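Side-chain contact in chorismate mutase and shikimate 5-dehydrogenase fusion protein (Clostridium acetobutylicum, PDB 3FBT), which probably catalyses the reversible NADPH-linked reduction of 3-dehydroshikimate to shikimate in chorismate biosynthesis, and in full length also carries a chorismate mutase domain: residues 35-40 / 61-66. Sequence-based numbering, arbitrary orientation.
Sequences GIYNLF and GLNVTI
The phenol of Tyr-37 donates a hydrogen bond to the side-chain carbonyl of Asn-63, with OH 2.5 Å from OD1. The hydroxyl lies in the carbonyl plane and uses a lone pair of OD1, at a C=O...O angle of 118°. OD1 in turn sits at the edge of the phenol ring, near its plane, whereas the amide as a whole is turned 53° from the ring. Because chi1 of Tyr-37 (-172°) sets CG opposite the backbone N, the ring extends across the sheet and brings its hydroxyl to Asn-63. The second touch is apolar and lies on the other face of the sheet: the CD2 methyl of Leu-62 approaches the ring of Phe-40 obliquely, 4.1 Å from ring atom CD2, the two side chains crossing at about a right angle.

Strands 35-41 and 61-64 are not neighbours in the mixed sheet of the substrate-binding domain, in the shikimate dehydrogenase part of the fusion. Strand 6-12 runs between them, parallel to both, so the two pairs reach across it, one on each face; Tyr-37 and Asn-63 both touch its Leu-10, Phe-40 its Ile-7.

Further out, the Tyr-37 ring stacks with that of His-24, and Asn-63 ND2 bonds to Ser-247 OG of helix 237-252, so both ends of the buried amide have partners and its rotation is fixed. The Asn-63 side chain also touches Gln-243, predicted to bind shikimate, as is Thr-65 just after the strand, while on the opposite face Phe-40 packs on Ile-57 of the second subunit.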
# COMPACT_ATOMS: atom_id res chain seq x y z
N GLY A 35 -1.31 5.96 8.04
CA GLY A 35 -1.49 5.90 6.62
C GLY A 35 -0.19 6.17 5.92
O GLY A 35 0.78 6.66 6.54
N ILE A 36 -0.13 5.77 4.66
CA ILE A 36 0.96 6.17 3.77
C ILE A 36 0.34 6.68 2.47
O ILE A 36 -0.79 6.29 2.12
CB ILE A 36 1.83 4.94 3.37
CG1 ILE A 36 0.99 3.97 2.51
CG2 ILE A 36 2.46 4.25 4.65
CD1 ILE A 36 1.80 2.73 1.94
N TYR A 37 1.11 7.47 1.71
CA TYR A 37 0.65 8.02 0.43
C TYR A 37 1.83 7.82 -0.52
O TYR A 37 2.87 8.42 -0.33
CB TYR A 37 0.35 9.57 0.55
CG TYR A 37 -0.30 10.18 -0.67
CD1 TYR A 37 -1.70 10.33 -0.73
CD2 TYR A 37 0.47 10.63 -1.77
CE1 TYR A 37 -2.28 10.91 -1.81
CE2 TYR A 37 -0.16 11.18 -2.92
CZ TYR A 37 -1.51 11.33 -2.88
OH TYR A 37 -2.19 11.80 -3.94
N ASN A 38 1.64 6.97 -1.51
CA ASN A 38 2.63 6.61 -2.46
C ASN A 38 2.22 7.05 -3.86
O ASN A 38 1.04 7.15 -4.17
CB ASN A 38 2.74 5.06 -2.48
CG ASN A 38 3.63 4.54 -1.38
OD1 ASN A 38 4.06 5.28 -0.49
ND2 ASN A 38 3.92 3.28 -1.44
N LEU A 39 3.24 7.32 -4.70
CA LEU A 39 3.00 7.54 -6.12
C LEU A 39 3.04 6.17 -6.78
O LEU A 39 4.01 5.42 -6.60
CB LEU A 39 4.14 8.43 -6.67
CG LEU A 39 4.50 9.65 -5.80
CD1 LEU A 39 5.63 10.51 -6.44
CD2 LEU A 39 3.31 10.47 -5.69
N PHE A 40 1.98 5.84 -7.53
CA PHE A 40 1.84 4.56 -8.20
C PHE A 40 1.85 4.76 -9.70
O PHE A 40 0.88 5.31 -10.28
CB PHE A 40 0.48 3.89 -7.82
CG PHE A 40 0.33 3.57 -6.35
CD1 PHE A 40 1.20 2.70 -5.75
CD2 PHE A 40 -0.69 4.13 -5.57
CE1 PHE A 40 1.11 2.39 -4.39
CE2 PHE A 40 -0.79 3.84 -4.20
CZ PHE A 40 0.10 2.93 -3.63
N GLY A 61 -7.92 5.39 -0.47
CA GLY A 61 -8.25 6.54 -1.34
C GLY A 61 -7.11 6.85 -2.27
O GLY A 61 -5.98 6.63 -1.90
N LEU A 62 -7.43 7.23 -3.51
CA LEU A 62 -6.44 7.56 -4.59
C LEU A 62 -6.68 8.92 -5.22
O LEU A 62 -7.81 9.28 -5.52
CB LEU A 62 -6.49 6.56 -5.78
CG LEU A 62 -5.99 5.12 -5.59
CD1 LEU A 62 -6.01 4.22 -6.89
CD2 LEU A 62 -4.60 5.20 -5.06
N ASN A 63 -5.64 9.70 -5.42
CA ASN A 63 -5.70 10.77 -6.39
C ASN A 63 -5.37 10.22 -7.80
O ASN A 63 -4.68 9.21 -7.96
CB ASN A 63 -4.73 11.88 -6.01
CG ASN A 63 -5.19 12.69 -4.79
OD1 ASN A 63 -4.45 12.89 -3.87
ND2 ASN A 63 -6.39 13.15 -4.82
N VAL A 64 -5.91 10.85 -8.82
CA VAL A 64 -5.69 10.42 -10.20
C VAL A 64 -5.10 11.61 -10.94
O VAL A 64 -5.60 12.69 -10.81
CB VAL A 64 -6.96 10.13 -10.88
CG1 VAL A 64 -6.68 9.63 -12.30
CG2 VAL A 64 -7.83 9.02 -10.05
N THR A 65 -4.05 11.42 -11.71
CA THR A 65 -3.54 12.50 -12.59
C THR A 65 -3.50 12.02 -14.06
O THR A 65 -4.23 11.09 -14.44
CB THR A 65 -2.15 12.98 -12.13
OG1 THR A 65 -1.77 14.22 -12.77
CG2 THR A 65 -1.09 11.90 -12.38
N ILE A 66 -2.62 12.63 -14.87
CA ILE A 66 -2.55 12.36 -16.29
C ILE A 66 -1.93 11.02 -16.55
O ILE A 66 -0.99 10.66 -15.89
CB ILE A 66 -1.52 13.33 -16.96
CG1 ILE A 66 -2.12 14.73 -17.11
CG2 ILE A 66 -0.94 12.69 -18.32
CD1 ILE A 66 -3.31 14.79 -18.06